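Side-chain contacts in MlnE (Bacillus amyloliquefaciens subsp. plantarum, PDB 5D2E), which probably reduces beta-keto groups of growing polyketide intermediates with NADPH, this part being the N-terminal, B-type ketoreductase of a much longer assembly-line synthase: residues G99-N104 with D112-V117; A226-F231 with T243-R248; Q433-K438 with G442-I447. All coordinates share one frame; numbering follows the deposited sequence.

Interaction 1. Residues G99-N104 with D112-V117; sequences GRFTMN and DALCGV
F101 presents one face of its ring to L114, and this strand-to-helix contact lies in the N-terminal, Rossmann-like half of the ketoreductase, whose fold echoes the nucleotide-binding half without being the site of the cofactor. The methyl CD1 of L114 sits over the middle of the F101 ring, 3.8 Å from the ring centroid and only 9° off the normal, a CH-pi contact of nearly ideal placement. With CG of L114 anti to the backbone N (chi1 -177°), the side chain reaches nearer to the strand than its first bond suggests. V117, one helical turn on, meets a different part of the same ring: its CG1 lies in the ring plane, 3.8 Å from F101 CE2. Face and edge are thus met by two branched side chains of one helix. M103 adds a looser touch, its SD 4.2 Å from L114 CD2.

Further out, L118 also packs on F101 and Y111 on M103. F101 and M103 point from their strand to helix 108-120 and also touch I85 and V87 of the adjacent parallel strand 84-89. Strand 100-103 and helix segment 112-117 run nearly antiparallel, at 158°, with their axes 10.1 Å apart. The helix itself sets the spacing of its two contact residues; in its backbone V117 N donates to A113 O, 2.8 Å away.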
ATOM      1  N   GLY A  99      16.457 -22.301  23.324  1.00 29.62           N
ATOM      2  CA  GLY A  99      15.505 -21.869  22.294  1.00 28.26           C
ATOM      3  C   GLY A  99      14.980 -20.471  22.499  1.00 31.46           C
ATOM      4  O   GLY A  99      14.202 -20.001  21.671  1.00 33.26           O
ATOM      5  N   ARG A 100      15.446 -19.764  23.520  1.00 27.89           N
ATOM      6  CA  ARG A 100      15.023 -18.419  23.759  1.00 28.27           C
ATOM      7  C   ARG A 100      16.079 -17.459  23.404  1.00 28.18           C
ATOM      8  O   ARG A 100      17.257 -17.683  23.750  1.00 33.66           O
ATOM      9  CB  ARG A 100      14.689 -18.179  25.266  1.00 33.21           C
ATOM     10  CG  ARG A 100      13.625 -19.094  25.838  1.00 37.49           C
ATOM     11  CD  ARG A 100      12.303 -18.821  25.249  1.00 40.22           C
ATOM     12  NE  ARG A 100      11.733 -17.543  25.668  1.00 40.63           N
ATOM     13  CZ  ARG A 100      10.925 -17.329  26.726  1.00 46.88           C
ATOM     14  NH1 ARG A 100      10.601 -18.275  27.584  1.00 46.43           N
ATOM     15  NH2 ARG A 100      10.457 -16.114  26.946  1.00 45.93           N
ATOM     16  N   PHE A 101      15.716 -16.354  22.751  1.00 26.29           N
ATOM     17  CA  PHE A 101      16.623 -15.278  22.442  1.00 25.60           C
ATOM     18  C   PHE A 101      15.982 -13.930  22.681  1.00 27.07           C
ATOM     19  O   PHE A 101      14.751 -13.785  22.672  1.00 28.73           O
ATOM     20  CB  PHE A 101      17.022 -15.309  20.969  1.00 26.22           C
ATOM     21  CG  PHE A 101      17.808 -16.489  20.560  1.00 27.85           C
ATOM     22  CD1 PHE A 101      17.166 -17.673  20.241  1.00 26.78           C
ATOM     23  CD2 PHE A 101      19.188 -16.395  20.414  1.00 26.47           C
ATOM     24  CE1 PHE A 101      17.854 -18.759  19.858  1.00 28.64           C
ATOM     25  CE2 PHE A 101      19.903 -17.518  20.035  1.00 28.25           C
ATOM     26  CZ  PHE A 101      19.238 -18.711  19.775  1.00 28.64           C
ATOM     27  N   THR A 102      16.819 -12.916  22.876  1.00 26.64           N
ATOM     28  CA  THR A 102      16.415 -11.511  22.801  1.00 27.01           C
ATOM     29  C   THR A 102      17.228 -10.816  21.725  1.00 30.31           C
ATOM     30  O   THR A 102      18.331 -11.272  21.358  1.00 29.90           O
ATOM     31  CB  THR A 102      16.604 -10.710  24.106  1.00 34.21           C
ATOM     32  OG1 THR A 102      17.994 -10.640  24.412  1.00 35.43           O
ATOM     33  CG2 THR A 102      15.855 -11.357  25.270  1.00 34.64           C
ATOM     34  N   MET A 103      16.671  -9.735  21.176  1.00 28.72           N
ATOM     35  CA  MET A 103      17.385  -8.968  20.150  1.00 30.78           C
ATOM     36  C   MET A 103      16.696  -7.650  19.951  1.00 26.53           C
ATOM     37  O   MET A 103      15.583  -7.475  20.381  1.00 27.61           O
ATOM     38  CB  MET A 103      17.421  -9.692  18.797  1.00 30.28           C
ATOM     39  CG  MET A 103      16.073  -9.935  18.146  1.00 29.96           C
ATOM     40  SD  MET A 103      16.168 -10.941  16.600  1.00 33.28           S
ATOM     41  CE  MET A 103      16.924  -9.694  15.533  1.00 38.76           C
ATOM     42  N   ASN A 104      17.376  -6.777  19.248  1.00 28.80           N
ATOM     43  CA  ASN A 104      16.820  -5.480  18.798  1.00 30.34           C
ATOM     44  C   ASN A 104      16.349  -5.693  17.362  1.00 29.12           C
ATOM     45  O   ASN A 104      17.157  -5.943  16.461  1.00 30.84           O
ATOM     46  CB  ASN A 104      17.898  -4.408  18.917  1.00 34.34           C
ATOM     47  CG  ASN A 104      17.394  -3.001  18.571  1.00 40.82           C
ATOM     48  OD1 ASN A 104      17.883  -1.989  19.117  1.00 42.81           O
ATOM     49  ND2 ASN A 104      16.490  -2.931  17.609  1.00 34.80           N
ATOM     50  N   ASP A 112      21.769 -11.180  11.960  1.00 34.75           N
ATOM     51  CA  ASP A 112      22.934 -11.985  11.585  1.00 35.63           C
ATOM     52  C   ASP A 112      23.379 -12.896  12.645  1.00 32.73           C
ATOM     53  O   ASP A 112      23.700 -14.079  12.381  1.00 31.51           O
ATOM     54  CB  ASP A 112      24.132 -11.108  11.183  1.00 34.64           C
ATOM     55  CG  ASP A 112      23.901 -10.390   9.927  1.00 37.96           C
ATOM     56  OD1 ASP A 112      23.234 -10.892   8.983  1.00 37.94           O
ATOM     57  OD2 ASP A 112      24.420  -9.267   9.871  1.00 56.06           O
ATOM     58  N   ALA A 113      23.469 -12.344  13.865  1.00 32.20           N
ATOM     59  CA  ALA A 113      23.845 -13.109  15.042  1.00 32.42           C
ATOM     60  C   ALA A 113      22.887 -14.263  15.272  1.00 29.81           C
ATOM     61  O   ALA A 113      23.324 -15.380  15.528  1.00 30.82           O
ATOM     62  CB  ALA A 113      23.852 -12.229  16.270  1.00 35.76           C
ATOM     63  N   LEU A 114      21.571 -13.982  15.191  1.00 30.34           N
ATOM     64  CA  LEU A 114      20.581 -15.036  15.319  1.00 27.76           C
ATOM     65  C   LEU A 114      20.810 -16.152  14.307  1.00 27.30           C
ATOM     66  O   LEU A 114      20.773 -17.323  14.688  1.00 27.23           O
ATOM     67  CB  LEU A 114      19.156 -14.501  15.135  1.00 26.53           C
ATOM     68  CG  LEU A 114      18.007 -15.474  15.305  1.00 24.97           C
ATOM     69  CD1 LEU A 114      17.942 -16.027  16.736  1.00 27.19           C
ATOM     70  CD2 LEU A 114      16.698 -14.813  14.956  1.00 26.84           C
ATOM     71  N   CYS A 115      20.937 -15.794  13.015  1.00 25.68           N
ATOM     72  CA  CYS A 115      21.210 -16.788  11.988  1.00 28.47           C
ATOM     73  C   CYS A 115      22.506 -17.600  12.295  1.00 27.60           C
ATOM     74  O   CYS A 115      22.527 -18.791  12.167  1.00 27.26           O
ATOM     75  CB  CYS A 115      21.357 -16.145  10.615  1.00 29.48           C
ATOM     76  SG  CYS A 115      19.907 -15.299  10.020  1.00 34.45           S
ATOM     77  N   GLY A 116      23.549 -16.910  12.696  1.00 29.91           N
ATOM     78  CA  GLY A 116      24.839 -17.540  13.011  1.00 32.60           C
ATOM     79  C   GLY A 116      24.696 -18.523  14.130  1.00 31.31           C
ATOM     80  O   GLY A 116      25.107 -19.682  14.024  1.00 29.88           O
ATOM     81  N   VAL A 117      24.016 -18.115  15.189  1.00 27.94           N
ATOM     82  CA  VAL A 117      23.855 -19.022  16.296  1.00 28.23           C
ATOM     83  C   VAL A 117      23.020 -20.245  15.967  1.00 25.32           C
ATOM     84  O   VAL A 117      23.385 -21.378  16.315  1.00 26.83           O
ATOM     85  CB  VAL A 117      23.322 -18.274  17.551  1.00 28.34           C
ATOM     86  CG1 VAL A 117      22.988 -19.274  18.639  1.00 29.20           C
ATOM     87  CG2 VAL A 117      24.366 -17.295  18.064  1.00 30.89           C
TER

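Interaction 2. Residues A226-F231 with T243-R248; sequences ADVISF and TCYEPR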
ATOM      1  N   ALA A 226      -3.206 -18.631  18.731  1.00 27.37           N
ATOM      2  CA  ALA A 226      -2.577 -19.877  18.481  1.00 26.01           C
ATOM      3  C   ALA A 226      -3.359 -20.643  17.537  1.00 25.21           C
ATOM      4  O   ALA A 226      -2.788 -21.370  16.666  1.00 26.91           O
ATOM      5  CB  ALA A 226      -2.385 -20.657  19.752  1.00 28.31           C
ATOM      6  N   ASP A 227      -4.695 -20.611  17.703  1.00 26.90           N
ATOM      7  CA  ASP A 227      -5.505 -21.367  16.765  1.00 27.09           C
ATOM      8  C   ASP A 227      -5.447 -20.867  15.332  1.00 28.28           C
ATOM      9  O   ASP A 227      -5.541 -21.635  14.397  1.00 28.41           O
ATOM     10  CB  ASP A 227      -6.954 -21.452  17.267  1.00 32.68           C
ATOM     11  CG  ASP A 227      -7.075 -22.368  18.540  1.00 37.69           C
ATOM     12  OD1 ASP A 227      -6.336 -23.381  18.674  1.00 38.30           O
ATOM     13  OD2 ASP A 227      -7.850 -21.977  19.399  1.00 43.67           O
ATOM     14  N   VAL A 228      -5.352 -19.567  15.172  1.00 26.80           N
ATOM     15  CA  VAL A 228      -5.160 -18.986  13.811  1.00 28.03           C
ATOM     16  C   VAL A 228      -3.845 -19.409  13.204  1.00 26.80           C
ATOM     17  O   VAL A 228      -3.792 -19.815  12.043  1.00 26.70           O
ATOM     18  CB  VAL A 228      -5.254 -17.458  13.839  1.00 28.76           C
ATOM     19  CG1 VAL A 228      -4.771 -16.869  12.516  1.00 31.61           C
ATOM     20  CG2 VAL A 228      -6.672 -17.057  14.111  1.00 30.01           C
ATOM     21  N   ILE A 229      -2.782 -19.412  14.021  1.00 27.73           N
ATOM     22  CA  ILE A 229      -1.472 -19.905  13.524  1.00 28.75           C
ATOM     23  C   ILE A 229      -1.565 -21.355  13.048  1.00 30.13           C
ATOM     24  O   ILE A 229      -1.120 -21.700  11.934  1.00 27.59           O
ATOM     25  CB  ILE A 229      -0.380 -19.708  14.597  1.00 25.88           C
ATOM     26  CG1 ILE A 229      -0.166 -18.207  14.832  1.00 27.01           C
ATOM     27  CG2 ILE A 229       0.899 -20.362  14.233  1.00 28.46           C
ATOM     28  CD1 ILE A 229       0.628 -17.868  16.084  1.00 31.35           C
ATOM     29  N   SER A 230      -2.156 -22.215  13.882  1.00 27.89           N
ATOM     30  CA  SER A 230      -2.311 -23.601  13.457  1.00 27.15           C
ATOM     31  C   SER A 230      -3.154 -23.779  12.199  1.00 27.32           C
ATOM     32  O   SER A 230      -2.927 -24.684  11.401  1.00 29.45           O
ATOM     33  CB  SER A 230      -2.889 -24.432  14.611  1.00 30.01           C
ATOM     34  OG  SER A 230      -1.946 -24.515  15.717  1.00 29.57           O
ATOM     35  N   PHE A 231      -4.197 -22.961  12.074  1.00 29.57           N
ATOM     36  CA  PHE A 231      -5.051 -23.005  10.937  1.00 31.37           C
ATOM     37  C   PHE A 231      -4.245 -22.625   9.697  1.00 31.38           C
ATOM     38  O   PHE A 231      -4.347 -23.259   8.638  1.00 30.69           O
ATOM     39  CB  PHE A 231      -6.239 -22.056  11.159  1.00 31.79           C
ATOM     40  CG  PHE A 231      -7.237 -22.055  10.025  1.00 33.95           C
ATOM     41  CD1 PHE A 231      -8.278 -23.019   9.995  1.00 38.28           C
ATOM     42  CD2 PHE A 231      -7.184 -21.083   9.023  1.00 33.97           C
ATOM     43  CE1 PHE A 231      -9.215 -23.007   8.965  1.00 45.25           C
ATOM     44  CE2 PHE A 231      -8.106 -21.101   7.967  1.00 39.19           C
ATOM     45  CZ  PHE A 231      -9.115 -22.074   7.940  1.00 39.61           C
ATOM     46  N   THR A 243      -5.416 -12.912   4.943  1.00 30.30           N
ATOM     47  CA  THR A 243      -6.713 -13.239   5.548  1.00 27.91           C
ATOM     48  C   THR A 243      -6.962 -12.304   6.709  1.00 27.64           C
ATOM     49  O   THR A 243      -6.040 -12.031   7.505  1.00 27.54           O
ATOM     50  CB  THR A 243      -6.724 -14.684   6.027  1.00 29.48           C
ATOM     51  OG1 THR A 243      -6.328 -15.547   4.977  1.00 29.98           O
ATOM     52  CG2 THR A 243      -8.065 -15.130   6.501  1.00 29.11           C
ATOM     53  N   CYS A 244      -8.209 -11.849   6.869  1.00 25.37           N
ATOM     54  CA  CYS A 244      -8.565 -11.123   8.072  1.00 25.74           C
ATOM     55  C   CYS A 244      -9.394 -12.055   8.941  1.00 27.55           C
ATOM     56  O   CYS A 244     -10.440 -12.576   8.485  1.00 26.25           O
ATOM     57  CB  CYS A 244      -9.343  -9.883   7.737  1.00 27.97           C
ATOM     58  SG  CYS A 244      -9.919  -8.996   9.232  1.00 33.36           S
ATOM     59  N   TYR A 245      -8.902 -12.295  10.159  1.00 24.67           N
ATOM     60  CA  TYR A 245      -9.536 -13.179  11.123  1.00 25.98           C
ATOM     61  C   TYR A 245     -10.225 -12.416  12.201  1.00 27.37           C
ATOM     62  O   TYR A 245      -9.674 -11.477  12.765  1.00 28.96           O
ATOM     63  CB  TYR A 245      -8.477 -14.065  11.792  1.00 25.41           C
ATOM     64  CG  TYR A 245      -7.879 -15.094  10.876  1.00 25.56           C
ATOM     65  CD1 TYR A 245      -8.475 -16.331  10.673  1.00 26.17           C
ATOM     66  CD2 TYR A 245      -6.703 -14.820  10.188  1.00 25.07           C
ATOM     67  CE1 TYR A 245      -7.928 -17.258   9.783  1.00 25.07           C
ATOM     68  CE2 TYR A 245      -6.141 -15.749   9.308  1.00 26.89           C
ATOM     69  CZ  TYR A 245      -6.759 -16.949   9.123  1.00 26.02           C
ATOM     70  OH  TYR A 245      -6.169 -17.815   8.293  1.00 28.36           O
ATOM     71  N   GLU A 246     -11.486 -12.759  12.432  1.00 24.29           N
ATOM     72  CA  GLU A 246     -12.138 -12.400  13.688  1.00 26.84           C
ATOM     73  C   GLU A 246     -12.125 -13.693  14.477  1.00 25.71           C
ATOM     74  O   GLU A 246     -11.882 -14.754  13.911  1.00 29.25           O
ATOM     75  CB  GLU A 246     -13.582 -11.933  13.416  1.00 25.02           C
ATOM     76  CG  GLU A 246     -13.646 -10.602  12.696  1.00 26.73           C
ATOM     77  CD  GLU A 246     -15.017 -10.195  12.218  1.00 27.32           C
ATOM     78  OE1 GLU A 246     -15.975 -10.846  12.624  1.00 30.39           O
ATOM     79  OE2 GLU A 246     -15.090  -9.203  11.482  1.00 27.63           O
ATOM     80  N   PRO A 247     -12.512 -13.646  15.755  1.00 29.51           N
ATOM     81  CA  PRO A 247     -12.507 -14.912  16.498  1.00 33.68           C
ATOM     82  C   PRO A 247     -13.430 -16.007  15.979  1.00 32.05           C
ATOM     83  O   PRO A 247     -13.045 -17.170  15.991  1.00 34.29           O
ATOM     84  CB  PRO A 247     -12.870 -14.464  17.902  1.00 37.72           C
ATOM     85  CG  PRO A 247     -12.363 -13.040  17.955  1.00 37.64           C
ATOM     86  CD  PRO A 247     -12.775 -12.491  16.627  1.00 29.53           C
ATOM     87  N   ARG A 248     -14.563 -15.652  15.378  1.00 30.29           N
ATOM     88  CA  ARG A 248     -15.516 -16.684  14.853  1.00 31.26           C
ATOM     89  C   ARG A 248     -15.681 -16.798  13.313  1.00 31.20           C
ATOM     90  O   ARG A 248     -16.326 -17.688  12.807  1.00 29.81           O
ATOM     91  CB  ARG A 248     -16.882 -16.439  15.511  1.00 33.39           C
ATOM     92  CG  ARG A 248     -16.844 -16.691  17.011  1.00 39.07           C
ATOM     93  CD  ARG A 248     -18.247 -16.778  17.611  1.00 46.24           C
ATOM     94  NE  ARG A 248     -18.051 -17.437  18.891  1.00 65.78           N
ATOM     95  CZ  ARG A 248     -18.325 -18.719  19.180  1.00 62.30           C
ATOM     96  NH1 ARG A 248     -18.927 -19.541  18.326  1.00 60.80           N
ATOM     97  NH2 ARG A 248     -18.033 -19.155  20.388  1.00 70.13           N
TER
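V228 and Y245 meet within the N-terminal, Rossmann-like half of the ketoreductase, where helix 222-233 packs on strand 242-245, which runs parallel to strand 205-214; V228 also touches L212 of that strand. The ring of Y245 is the centrepiece, and it is met in three different ways.

Over its faces the contacts are aliphatic. CG1 of V228 stands above the ring centre, 3.7 Å from the centroid and 14° off the normal, making a CH-pi contact; its CG2 reaches the CD1 side of the same ring, 3.9 Å from Y245 CD1. On the opposite face lies CG2 of T243, two residues back along the strand and offset toward the rim. The ring is therefore sandwiched between a helix methyl and a methyl of its own strand, which should restrain its rotation.

At the edge the partner is aromatic. F231, one turn after V228, extends with CG anti to its backbone N (chi1 -178°) and brings CD2 close to the Y245 plane, 4.0 Å from Y245 CE1. Edge meets edge here rather than stacking; F47 and Y250 also meet the F231 ring, their planes inclined to it.

The polar element is the phenol oxygen. It lies near the plane of the F231 ring, 3.5 Å from F231 CD2, so its surroundings across this contact are hydrocarbon. Its polar need is met just beyond the helix segment, where Y245 OH is hydrogen-bonded to OE2 of E232.

Interaction 3. Residues Q433-K438 with G442-I447; sequences QYRSMK and GKTLSI
NH1 of R435 is gripped twice from the strand side, by the hydroxyl of T444 and by a water. It donates to T444 OG1 over 2.7 Å, and the oxygen lies at the edge of the guanidinium, 11° out of its plane; the bond is short but bent, with an N-H...O angle of 139°. The water accepts from R435 NH1 at 3.0 Å and donates a hydrogen bond to the carbonyl O of K443, 2.8 Å away. One nitrogen thereby reaches both the side chain of T444 and the backbone just before it.

The aliphatic part of the arginine works too. The bend at chi3 (89°) turns the guanidinium so that its NH1 edge meets T444 OG1. Nearer the backbone, R435 CD lies 4.0 Å from T444 CG2 and R435 CB 3.7 Å from T444 OG1. The threonine accordingly meets the arginine with both its branches: the hydroxyl bonds NH1 and lies beside the stem, and the methyl touches the stem.

Elsewhere the guanidinium is fixed by D392, which takes a salt bridge from NE, and by F403, with which it makes a cation-pi contact. The charge is probably balanced in part by that aspartate, while NH1 binds T444 and the water. Because F403 belongs to strand 402-408, the neighbour of strand 443-453, R435 ties its helix to two adjacent parallel strands. Strand 402-408, helix 419-437 and strand 443-453 form one of the beta-alpha-beta units of the Rossmann fold in the catalytic, NADP-binding half of a ketoreductase.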
ATOM      1  N   GLN A 433      -9.398   4.070   4.617  1.00 25.27           N
ATOM      2  CA  GLN A 433     -10.283   3.685   5.730  1.00 26.62           C
ATOM      3  C   GLN A 433     -10.110   4.601   6.928  1.00 26.99           C
ATOM      4  O   GLN A 433     -11.028   4.729   7.710  1.00 26.75           O
ATOM      5  CB  GLN A 433      -9.950   2.284   6.185  1.00 30.53           C
ATOM      6  CG  GLN A 433     -10.335   1.238   5.157  1.00 37.08           C
ATOM      7  CD  GLN A 433     -10.147  -0.176   5.766  1.00 48.73           C
ATOM      8  OE1 GLN A 433     -10.636  -0.477   6.896  1.00 43.93           O
ATOM      9  NE2 GLN A 433      -9.386  -1.027   5.058  1.00 47.77           N
ATOM     10  N   TYR A 434      -8.931   5.197   7.103  1.00 25.30           N
ATOM     11  CA  TYR A 434      -8.710   6.135   8.154  1.00 23.70           C
ATOM     12  C   TYR A 434      -9.524   7.383   7.902  1.00 27.44           C
ATOM     13  O   TYR A 434     -10.160   7.956   8.799  1.00 26.45           O
ATOM     14  CB  TYR A 434      -7.212   6.450   8.294  1.00 26.90           C
ATOM     15  CG  TYR A 434      -6.849   7.493   9.347  1.00 27.45           C
ATOM     16  CD1 TYR A 434      -6.816   8.867   9.035  1.00 27.50           C
ATOM     17  CD2 TYR A 434      -6.541   7.109  10.652  1.00 27.39           C
ATOM     18  CE1 TYR A 434      -6.456   9.817   9.986  1.00 26.00           C
ATOM     19  CE2 TYR A 434      -6.216   8.063  11.623  1.00 27.38           C
ATOM     20  CZ  TYR A 434      -6.183   9.412  11.289  1.00 29.88           C
ATOM     21  OH  TYR A 434      -5.811  10.338  12.249  1.00 30.20           O
ATOM     22  N   ARG A 435      -9.501   7.855   6.667  1.00 25.43           N
ATOM     23  CA  ARG A 435     -10.249   9.079   6.355  1.00 25.44           C
ATOM     24  C   ARG A 435     -11.754   8.877   6.588  1.00 29.38           C
ATOM     25  O   ARG A 435     -12.438   9.773   7.052  1.00 30.24           O
ATOM     26  CB  ARG A 435      -9.974   9.533   4.903  1.00 26.27           C
ATOM     27  CG  ARG A 435      -8.521   9.919   4.723  1.00 28.88           C
ATOM     28  CD  ARG A 435      -8.341  10.777   3.484  1.00 30.03           C
ATOM     29  NE  ARG A 435      -8.512  12.197   3.824  1.00 33.28           N
ATOM     30  CZ  ARG A 435      -9.431  12.991   3.328  1.00 31.36           C
ATOM     31  NH1 ARG A 435     -10.362  12.539   2.495  1.00 34.57           N
ATOM     32  NH2 ARG A 435      -9.408  14.232   3.678  1.00 33.80           N
ATOM     33  N   SER A 436     -12.234   7.694   6.232  1.00 28.82           N
ATOM     34  CA  SER A 436     -13.593   7.282   6.442  1.00 30.95           C
ATOM     35  C   SER A 436     -13.892   7.257   7.940  1.00 31.24           C
ATOM     36  O   SER A 436     -14.942   7.728   8.395  1.00 30.02           O
ATOM     37  CB  SER A 436     -13.716   5.867   5.851  1.00 33.39           C
ATOM     38  OG  SER A 436     -15.035   5.538   5.874  1.00 50.02           O
ATOM     39  N   MET A 437     -13.045   6.557   8.690  1.00 29.50           N
ATOM     40  CA  MET A 437     -13.229   6.421  10.133  1.00 33.08           C
ATOM     41  C   MET A 437     -13.343   7.789  10.787  1.00 33.62           C
ATOM     42  O   MET A 437     -14.149   7.991  11.697  1.00 32.14           O
ATOM     43  CB  MET A 437     -12.054   5.662  10.763  1.00 33.20           C
ATOM     44  CG  MET A 437     -12.020   5.610  12.300  1.00 37.56           C
ATOM     45  SD  MET A 437     -10.583   4.693  12.941  1.00 43.35           S
ATOM     46  CE  MET A 437      -9.290   5.889  12.788  1.00 44.72           C
ATOM     47  N   LYS A 438     -12.569   8.744  10.306  1.00 31.03           N
ATOM     48  CA  LYS A 438     -12.541  10.047  10.903  1.00 29.70           C
ATOM     49  C   LYS A 438     -13.655  10.958  10.360  1.00 28.58           C
ATOM     50  O   LYS A 438     -13.725  12.085  10.753  1.00 32.41           O
ATOM     51  CB  LYS A 438     -11.157  10.719  10.714  1.00 30.74           C
ATOM     52  CG  LYS A 438     -10.026  10.138  11.484  1.00 31.60           C
ATOM     53  CD  LYS A 438     -10.340   9.976  12.971  1.00 37.12           C
ATOM     54  CE  LYS A 438      -9.062   9.525  13.625  1.00 41.69           C
ATOM     55  NZ  LYS A 438      -9.253   9.015  14.990  1.00 43.96           N
ATOM     56  N   GLY A 442     -16.171  14.938   1.672  1.00 30.49           N
ATOM     57  CA  GLY A 442     -15.886  14.694   0.282  1.00 33.84           C
ATOM     58  C   GLY A 442     -15.496  13.252  -0.046  1.00 33.22           C
ATOM     59  O   GLY A 442     -15.626  12.362   0.785  1.00 31.15           O
ATOM     60  N   LYS A 443     -15.025  13.056  -1.264  1.00 30.95           N
ATOM     61  CA  LYS A 443     -14.708  11.758  -1.798  1.00 32.05           C
ATOM     62  C   LYS A 443     -13.253  11.424  -1.447  1.00 30.83           C
ATOM     63  O   LYS A 443     -12.366  12.306  -1.542  1.00 34.06           O
ATOM     64  CB  LYS A 443     -14.941  11.717  -3.305  1.00 35.48           C
ATOM     65  CG  LYS A 443     -14.566  10.357  -3.894  1.00 40.37           C
ATOM     66  CD  LYS A 443     -15.456   9.837  -5.000  1.00 48.44           C
ATOM     67  CE  LYS A 443     -15.274   8.345  -5.207  1.00 45.15           C
ATOM     68  NZ  LYS A 443     -15.919   7.385  -4.283  1.00 47.80           N
ATOM     69  N   THR A 444     -13.058  10.226  -0.917  1.00 27.00           N
ATOM     70  CA  THR A 444     -11.738   9.662  -0.658  1.00 25.61           C
ATOM     71  C   THR A 444     -11.555   8.513  -1.642  1.00 27.21           C
ATOM     72  O   THR A 444     -12.417   7.664  -1.771  1.00 27.63           O
ATOM     73  CB  THR A 444     -11.651   9.135   0.786  1.00 26.84           C
ATOM     74  OG1 THR A 444     -11.598  10.258   1.637  1.00 30.93           O
ATOM     75  CG2 THR A 444     -10.384   8.334   1.007  1.00 30.15           C
ATOM     76  N   LEU A 445     -10.424   8.501  -2.384  1.00 27.30           N
ATOM     77  CA  LEU A 445     -10.221   7.442  -3.346  1.00 27.37           C
ATOM     78  C   LEU A 445      -8.727   7.200  -3.534  1.00 25.60           C
ATOM     79  O   LEU A 445      -7.945   8.151  -3.597  1.00 26.65           O
ATOM     80  CB  LEU A 445     -10.804   7.862  -4.671  1.00 30.87           C
ATOM     81  CG  LEU A 445     -10.537   6.964  -5.858  1.00 29.55           C
ATOM     82  CD1 LEU A 445     -11.168   5.601  -5.715  1.00 29.74           C
ATOM     83  CD2 LEU A 445     -11.028   7.590  -7.149  1.00 35.39           C
ATOM     84  N   SER A 446      -8.348   5.926  -3.557  1.00 25.64           N
ATOM     85  CA  SER A 446      -7.046   5.521  -3.961  1.00 25.08           C
ATOM     86  C   SER A 446      -7.233   4.755  -5.250  1.00 25.95           C
ATOM     87  O   SER A 446      -8.016   3.813  -5.284  1.00 26.70           O
ATOM     88  CB  SER A 446      -6.385   4.573  -2.923  1.00 25.26           C
ATOM     89  OG  SER A 446      -5.004   4.272  -3.287  1.00 29.08           O
ATOM     90  N   ILE A 447      -6.465   5.143  -6.295  1.00 25.65           N
ATOM     91  CA  ILE A 447      -6.509   4.459  -7.578  1.00 25.78           C
ATOM     92  C   ILE A 447      -5.231   3.658  -7.832  1.00 24.17           C
ATOM     93  O   ILE A 447      -4.148   4.242  -7.854  1.00 26.59           O
ATOM     94  CB  ILE A 447      -6.681   5.448  -8.749  1.00 27.88           C
ATOM     95  CG1 ILE A 447      -7.922   6.286  -8.556  1.00 30.32           C
ATOM     96  CG2 ILE A 447      -6.699   4.677 -10.065  1.00 30.35           C
ATOM     97  CD1 ILE A 447      -8.057   7.491  -9.509  1.00 31.17           C
TER
HETATM   98  O   HOH W   1     -12.090  14.109   0.614  1.00 29.34           O

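In the fold
The three contacts illustrate one principle, a helix anchored on a beta strand, in the two related halves of a ketoreductase. Interactions 1 and 2 belong to the N-terminal half, with centres 27 Å apart and nearest atoms about 15 Å apart. Interaction 3 belongs to the nucleotide-binding half; its centre is 28 Å from that of interaction 2, although their nearest atoms come within about 9 Å, and 41 Å from that of interaction 1. None lies at the NADP site, yet interaction 3 is connected to it through its elements: helix 419-437 carries Y421 and strand 443-453 carries W452, both of which bind the cofactor.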